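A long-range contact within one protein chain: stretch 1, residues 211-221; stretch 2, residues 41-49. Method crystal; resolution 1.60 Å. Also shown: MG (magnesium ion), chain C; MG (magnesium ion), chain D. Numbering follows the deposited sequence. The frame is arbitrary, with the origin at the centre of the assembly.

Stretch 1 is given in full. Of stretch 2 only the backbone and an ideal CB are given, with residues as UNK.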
ATOM      1  N   GLU A 211      -5.017  -9.087   5.298  1.00  4.26           N
ATOM      2  CA  GLU A 211      -4.676 -10.504   5.365  1.00  5.97           C
ATOM      3  C   GLU A 211      -4.016 -10.865   6.685  1.00  7.22           C
ATOM      4  O   GLU A 211      -4.137 -11.993   7.152  1.00  7.86           O
ATOM      5  CB  GLU A 211      -3.793 -10.891   4.170  1.00 10.05           C
ATOM      6  CG  GLU A 211      -4.582 -10.917   2.869  1.00 14.39           C
ATOM      7  CD  GLU A 211      -3.832 -11.537   1.708  1.00 22.71           C
ATOM      8  OE1 GLU A 211      -3.132 -12.548   1.916  1.00 22.86           O
ATOM      9  OE2 GLU A 211      -3.962 -11.022   0.577  1.00 27.87           O
ATOM     10  N   THR A 212      -3.327  -9.903   7.291  1.00  5.88           N
ATOM     11  CA  THR A 212      -2.689 -10.139   8.584  1.00  5.80           C
ATOM     12  C   THR A 212      -3.746 -10.477   9.643  1.00  6.29           C
ATOM     13  O   THR A 212      -3.538 -11.366  10.477  1.00  5.78           O
ATOM     14  CB  THR A 212      -1.891  -8.904   9.047  1.00  8.97           C
ATOM     15  OG1 THR A 212      -2.676  -7.718   8.846  1.00  8.24           O
ATOM     16  CG2 THR A 212      -0.587  -8.797   8.265  1.00  7.66           C
ATOM     17  N   THR A 213      -4.877  -9.775   9.608  1.00  6.98           N
ATOM     18  CA  THR A 213      -5.948 -10.025  10.565  1.00  6.17           C
ATOM     19  C   THR A 213      -6.635 -11.342  10.260  1.00  6.40           C
ATOM     20  O   THR A 213      -6.912 -12.131  11.164  1.00  4.91           O
ATOM     21  CB  THR A 213      -6.987  -8.895  10.544  1.00  4.57           C
ATOM     22  OG1 THR A 213      -6.380  -7.697  11.044  1.00  5.96           O
ATOM     23  CG2 THR A 213      -8.191  -9.247  11.416  1.00  4.01           C
ATOM     24  N   ARG A 214      -6.899 -11.585   8.982  1.00  4.53           N
ATOM     25  CA  ARG A 214      -7.549 -12.825   8.581  1.00  4.31           C
ATOM     26  C   ARG A 214      -6.746 -14.034   9.067  1.00  6.55           C
ATOM     27  O   ARG A 214      -7.306 -14.975   9.631  1.00  8.46           O
ATOM     28  CB  ARG A 214      -7.709 -12.850   7.058  1.00  6.32           C
ATOM     29  CG  ARG A 214      -8.828 -11.941   6.548  1.00  7.83           C
ATOM     30  CD  ARG A 214      -8.762 -11.780   5.038  1.00  7.44           C
ATOM     31  NE  ARG A 214      -8.714 -13.069   4.355  1.00  9.11           N
ATOM     32  CZ  ARG A 214      -9.780 -13.795   4.039  1.00 20.35           C
ATOM     33  NH1 ARG A 214     -10.997 -13.362   4.338  1.00 16.98           N
ATOM     34  NH2 ARG A 214      -9.623 -14.965   3.430  1.00 20.53           N
ATOM     35  N   ARG A 215      -5.430 -13.992   8.868  1.00  6.34           N
ATOM     36  CA  ARG A 215      -4.540 -15.079   9.281  1.00  8.06           C
ATOM     37  C   ARG A 215      -4.465 -15.245  10.798  1.00  5.58           C
ATOM     38  O   ARG A 215      -4.606 -16.348  11.319  1.00  5.71           O
ATOM     39  CB  ARG A 215      -3.119 -14.826   8.772  1.00  5.61           C
ATOM     40  CG  ARG A 215      -2.966 -14.683   7.278  1.00 16.71           C
ATOM     41  CD  ARG A 215      -2.958 -16.020   6.611  1.00 16.92           C
ATOM     42  NE  ARG A 215      -2.588 -15.908   5.202  1.00 15.36           N
ATOM     43  CZ  ARG A 215      -2.627 -16.929   4.356  1.00 18.50           C
ATOM     44  NH1 ARG A 215      -3.014 -18.121   4.786  1.00 15.41           N
ATOM     45  NH2 ARG A 215      -2.294 -16.756   3.089  1.00 10.96           N
ATOM     46  N   ALA A 216      -4.228 -14.143  11.505  1.00  5.66           N
ATOM     47  CA  ALA A 216      -4.107 -14.201  12.952  1.00  5.33           C
ATOM     48  C   ALA A 216      -5.418 -14.617  13.605  1.00  5.31           C
ATOM     49  O   ALA A 216      -5.417 -15.368  14.583  1.00  5.62           O
ATOM     50  CB  ALA A 216      -3.641 -12.858  13.493  1.00  5.63           C
ATOM     51  N   ASP A 217      -6.534 -14.137  13.068  1.00  4.84           N
ATOM     52  CA  ASP A 217      -7.834 -14.495  13.622  1.00  5.84           C
ATOM     53  C   ASP A 217      -8.060 -15.998  13.508  1.00  6.36           C
ATOM     54  O   ASP A 217      -8.455 -16.659  14.473  1.00  7.60           O
ATOM     55  CB  ASP A 217      -8.959 -13.756  12.892  1.00  7.07           C
ATOM     56  CG  ASP A 217     -10.334 -14.229  13.323  1.00  7.63           C
ATOM     57  OD1 ASP A 217     -10.741 -13.915  14.458  1.00  7.93           O
ATOM     58  OD2 ASP A 217     -11.002 -14.934  12.535  1.00 13.33           O
ATOM     59  N   SER A 218      -7.804 -16.541  12.321  1.00  4.80           N
ATOM     60  CA  SER A 218      -8.005 -17.967  12.102  1.00  3.04           C
ATOM     61  C   SER A 218      -7.121 -18.782  13.031  1.00  5.20           C
ATOM     62  O   SER A 218      -7.568 -19.762  13.631  1.00  7.50           O
ATOM     63  CB  SER A 218      -7.693 -18.336  10.650  1.00  9.29           C
ATOM     64  OG  SER A 218      -8.668 -17.792   9.768  1.00 20.12           O
ATOM     65  N   LEU A 219      -5.866 -18.364  13.171  1.00  5.11           N
ATOM     66  CA  LEU A 219      -4.933 -19.101  14.014  1.00  5.18           C
ATOM     67  C   LEU A 219      -5.240 -19.067  15.510  1.00  5.62           C
ATOM     68  O   LEU A 219      -5.175 -20.104  16.174  1.00  6.71           O
ATOM     69  CB  LEU A 219      -3.496 -18.629  13.755  1.00  6.15           C
ATOM     70  CG  LEU A 219      -2.404 -19.334  14.573  1.00  6.37           C
ATOM     71  CD1 LEU A 219      -2.450 -20.849  14.362  1.00  6.27           C
ATOM     72  CD2 LEU A 219      -1.047 -18.787  14.160  1.00  7.77           C
ATOM     73  N   CYS A 220      -5.569 -17.907  16.066  1.00  7.08           N
ATOM     74  CA  CYS A 220      -5.865 -17.908  17.492  1.00  5.03           C
ATOM     75  C   CYS A 220      -7.134 -18.694  17.806  1.00  5.65           C
ATOM     76  O   CYS A 220      -7.240 -19.307  18.868  1.00  6.97           O
ATOM     77  CB  CYS A 220      -5.960 -16.484  18.064  1.00  6.65           C
ATOM     78  SG  CYS A 220      -7.270 -15.392  17.455  1.00  8.06           S
ATOM     79  N   ARG A 221      -8.098 -18.673  16.894  1.00  6.73           N
ATOM     80  CA  ARG A 221      -9.330 -19.420  17.118  1.00  6.76           C
ATOM     81  C   ARG A 221      -9.025 -20.921  17.111  1.00  8.53           C
ATOM     82  O   ARG A 221      -9.563 -21.672  17.931  1.00  6.94           O
ATOM     83  CB  ARG A 221     -10.363 -19.078  16.043  1.00 10.18           C
ATOM     84  CG  ARG A 221     -10.987 -17.692  16.205  1.00 11.08           C
ATOM     85  CD  ARG A 221     -11.812 -17.313  14.981  1.00 13.05           C
ATOM     86  NE  ARG A 221     -12.587 -16.090  15.171  1.00 22.20           N
ATOM     87  CZ  ARG A 221     -13.696 -16.012  15.898  1.00 29.16           C
ATOM     88  NH1 ARG A 221     -14.337 -14.856  16.012  1.00 25.93           N
ATOM     89  NH2 ARG A 221     -14.174 -17.091  16.504  1.00 31.00           N
ATOM     90  N   UNK A  41       9.028  -7.556   6.645  1.00  8.46           N
ATOM     91  CA  UNK A  41       7.982  -8.390   7.231  1.00  9.13           C
ATOM     92  C   UNK A  41       6.853  -7.549   7.819  1.00  9.58           C
ATOM     93  O   UNK A  41       7.064  -6.415   8.242  1.00  8.73           O
ATOM     94  CB  UNK A  41       8.574  -9.296   8.313  1.00  9.13           C
ATOM     95  N   UNK A  42       5.647  -8.107   7.828  1.00  4.66           N
ATOM     96  CA  UNK A  42       4.490  -7.430   8.400  1.00  6.27           C
ATOM     97  C   UNK A  42       3.759  -8.534   9.156  1.00  6.99           C
ATOM     98  O   UNK A  42       3.565  -9.640   8.642  1.00  7.06           O
ATOM     99  CB  UNK A  42       3.613  -6.754   7.345  1.00  6.27           C
ATOM    100  N   UNK A  43       3.362  -8.231  10.384  1.00  6.52           N
ATOM    101  CA  UNK A  43       2.757  -9.227  11.257  1.00  4.80           C
ATOM    102  C   UNK A  43       1.387  -8.887  11.807  1.00  7.96           C
ATOM    103  O   UNK A  43       1.156  -7.779  12.278  1.00  8.90           O
ATOM    104  CB  UNK A  43       3.698  -9.488  12.435  1.00  4.80           C
ATOM    105  N   UNK A  44       0.482  -9.855  11.752  1.00  5.21           N
ATOM    106  CA  UNK A  44      -0.833  -9.631  12.305  1.00  4.65           C
ATOM    107  C   UNK A  44      -0.912 -10.255  13.686  1.00  4.62           C
ATOM    108  O   UNK A  44      -0.299 -11.288  13.942  1.00  5.86           O
ATOM    109  CB  UNK A  44      -1.917 -10.198  11.386  1.00  4.65           C
ATOM    110  N   UNK A  45      -1.642  -9.612  14.591  1.00  4.38           N
ATOM    111  CA  UNK A  45      -1.831 -10.145  15.929  1.00  6.15           C
ATOM    112  C   UNK A  45      -3.315 -10.076  16.226  1.00  4.19           C
ATOM    113  O   UNK A  45      -3.998  -9.127  15.831  1.00  7.46           O
ATOM    114  CB  UNK A  45      -1.011  -9.380  16.970  1.00  6.15           C
ATOM    115  N   UNK A  46      -3.814 -11.103  16.897  1.00  7.47           N
ATOM    116  CA  UNK A  46      -5.222 -11.150  17.268  1.00  5.94           C
ATOM    117  C   UNK A  46      -5.370 -12.119  18.427  1.00  5.53           C
ATOM    118  O   UNK A  46      -4.482 -12.928  18.684  1.00  7.04           O
ATOM    119  CB  UNK A  46      -6.101 -11.563  16.086  1.00  5.94           C
ATOM    120  N   UNK A  47      -6.487 -12.028  19.137  1.00  5.27           N
ATOM    121  CA  UNK A  47      -6.729 -12.919  20.256  1.00  6.50           C
ATOM    122  C   UNK A  47      -8.137 -13.487  20.231  1.00  6.07           C
ATOM    123  O   UNK A  47      -9.034 -12.962  19.564  1.00  8.85           O
ATOM    124  CB  UNK A  47      -6.485 -12.185  21.576  1.00  6.50           C
ATOM    125  N   UNK A  48      -8.306 -14.587  20.951  1.00  6.55           N
ATOM    126  CA  UNK A  48      -9.592 -15.255  21.073  1.00  5.67           C
ATOM    127  C   UNK A  48      -9.772 -15.563  22.554  1.00  7.97           C
ATOM    128  O   UNK A  48      -8.891 -16.144  23.184  1.00  7.74           O
ATOM    129  CB  UNK A  48      -9.668 -16.518  20.213  1.00  5.67           C
ATOM    130  N   UNK A  49     -10.904 -15.149  23.111  1.00  6.68           N
ATOM    131  CA  UNK A  49     -11.201 -15.388  24.518  1.00  6.56           C
ATOM    132  C   UNK A  49     -12.103 -16.596  24.678  1.00  8.25           C
ATOM    133  O   UNK A  49     -13.048 -16.778  23.912  1.00 10.05           O
ATOM    134  CB  UNK A  49     -11.852 -14.155  25.149  1.00  6.56           C
TER
HETATM  135 MG    MG C 301     -10.533 -12.259  15.906  1.00 15.27          MG
HETATM  136 MG    MG D 302     -10.376 -10.183  17.123  1.00 30.74          MG

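Stretch 1 is a helix and stretch 2 an extended strand; their axes come within 6.6 Å at an angle of 43°. No hydrogen bond joins them, so packing and one shared magnesium ion hold the contact, while a second ion sits on the strand side. Along the strand CA-to-CB alternates, and positions 44, 46 and 48 face the helix.

Position 41 lies beyond the helix's reach, and its ideal CB finds nothing of stretch 1 within 5.5 Å. The helix sets no rule here; the deposited residue is Arg-41, whose side chain does not approach the helix.

At position 42 the CA-to-CB bond points sideways, and the ideal CB sits 4.8 Å from Thr-212 CG2. Val, Ile or Leu could reach that methyl; Ala would be tolerated but would stop short. It is Val-42, whose CG2 lies 4.1 Å from CG2 of Thr-212.

Position 43 points away, so stretch 1 leaves it free, and a beta-branched residue would suit the extended backbone. Thr-43 fills it, with its hydroxyl hydrogen-bonded elsewhere in the structure.

Position 44 is the strictest. Its CA-to-CB direction points toward the helix, and the ideal CB would fall 2.2 Å from Thr-212 O, a clash. The phi/psi of -99/145 is ordinary for a strand, so the backbone conformation does not demand glycine; the lack of space does. Gly-44 lets strand and helix approach until its CA is 3.5 Å from Thr-212 CB, while its O lies 3.7 Å from Ala-216 CB.

Position 45 points away again. As far as stretch 1 goes, many side chains would do, beta-branched ones among them. Val-45 is found, touching the helix through its backbone, where its C is 3.9 Å from Ala-216 CB.

Position 46 faces the helix, its ideal CB 3.8 Å from Ala-216 CB and 4.2 Å from Cys-220 SG. Packing alone would accept a small chain, but a magnesium ion sits nearby, already 2.2 Å from Asp-217 OD1. An oxygen ligand is wanted: Asp fits well, while Asn or perhaps Glu could be considered. Asp-46 answers, binding that ion through OD1 at 2.2 Å and the second through OD2 at 2.5 Å. Its OD1 stands only 3.2 Å from Asp-217 OD1, a closeness of like charges that the shared cation compensates. Asp-217 OD1 also receives a hydrogen bond from Arg-221 NE at 2.9 Å, part of a salt bridge.

Position 47 points away, so stretch 1 would accept most side chains, apolar or polar. Val-47 contributes its backbone: its C lies 3.5 Å from Cys-220 SG, and its O accepts a hydrogen bond from a water bound to the first magnesium.

Position 48 faces the helix once more, its ideal CB 3.8 Å from Cys-220 SG and 4.3 Å from Arg-221 CA. Small residues such as Ala or Ser suit so close an approach. Ala-48 places its CB 3.8 Å from Cys-220 SG, an apolar contact.

Position 49 is out of reach and unconstrained by the helix; it holds Tyr-49.

Stretch 2, residues 41-49: RVTGVDVAY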
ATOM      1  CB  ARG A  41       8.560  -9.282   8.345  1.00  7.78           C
ATOM      2  CG  ARG A  41       9.193 -10.606   7.899  1.00 11.94           C
ATOM      3  CD  ARG A  41      10.510 -10.448   7.149  1.00 13.66           C
ATOM      4  NE  ARG A  41      11.029 -11.753   6.721  1.00 14.84           N
ATOM      5  CZ  ARG A  41      11.767 -12.564   7.476  1.00 16.62           C
ATOM      6  NH1 ARG A  41      12.095 -12.220   8.715  1.00 17.91           N
ATOM      7  NH2 ARG A  41      12.176 -13.730   6.993  1.00 20.39           N
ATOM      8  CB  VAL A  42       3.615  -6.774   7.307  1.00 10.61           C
ATOM      9  CG1 VAL A  42       3.118  -7.817   6.335  1.00 12.17           C
ATOM     10  CG2 VAL A  42       2.462  -6.001   7.944  1.00 10.79           C
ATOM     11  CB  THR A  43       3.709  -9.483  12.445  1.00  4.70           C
ATOM     12  OG1 THR A  43       4.953  -9.984  11.941  1.00  5.70           O
ATOM     13  CG2 THR A  43       3.117 -10.480  13.427  1.00  7.39           C
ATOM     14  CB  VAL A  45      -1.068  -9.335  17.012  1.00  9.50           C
ATOM     15  CG1 VAL A  45       0.419  -9.637  16.942  1.00  7.70           C
ATOM     16  CG2 VAL A  45      -1.320  -7.851  16.829  1.00 15.13           C
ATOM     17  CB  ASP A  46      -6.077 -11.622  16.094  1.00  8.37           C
ATOM     18  CG  ASP A  46      -7.543 -11.437  16.346  1.00 13.40           C
ATOM     19  OD1 ASP A  46      -8.338 -12.211  15.768  1.00 12.15           O
ATOM     20  OD2 ASP A  46      -7.919 -10.510  17.114  1.00  7.58           O
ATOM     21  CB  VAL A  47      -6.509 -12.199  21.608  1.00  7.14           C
ATOM     22  CG1 VAL A  47      -5.092 -11.639  21.674  1.00  8.39           C
ATOM     23  CG2 VAL A  47      -7.526 -11.085  21.774  1.00  8.24           C
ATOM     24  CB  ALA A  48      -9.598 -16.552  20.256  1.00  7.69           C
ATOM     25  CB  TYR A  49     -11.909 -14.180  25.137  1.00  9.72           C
ATOM     26  CG  TYR A  49     -11.025 -12.980  25.349  1.00  5.68           C
ATOM     27  CD1 TYR A  49     -10.827 -12.044  24.335  1.00  4.64           C
ATOM     28  CD2 TYR A  49     -10.367 -12.789  26.562  1.00  8.21           C
ATOM     29  CE1 TYR A  49      -9.990 -10.947  24.524  1.00  7.58           C
ATOM     30  CE2 TYR A  49      -9.533 -11.699  26.763  1.00 10.31           C
ATOM     31  CZ  TYR A  49      -9.347 -10.784  25.744  1.00  9.57           C
ATOM     32  OH  TYR A  49      -8.519  -9.706  25.944  1.00 11.99           O
TER
HETATM   33  O   HOH W   1     -10.579 -13.909  17.513  1.00 13.78           O
HETATM   34  O   HOH W   2     -12.852 -12.209  16.004  1.00 15.09           O
HETATM   35  O   HOH W   3     -10.507 -10.805  14.066  1.00 16.21           O
HETATM   36  O   HOH W   4      -9.390  -7.977  17.978  1.00 35.16           O
HETATM   37  O   HOH W   5     -12.006  -8.304  17.085  1.00 26.65           O
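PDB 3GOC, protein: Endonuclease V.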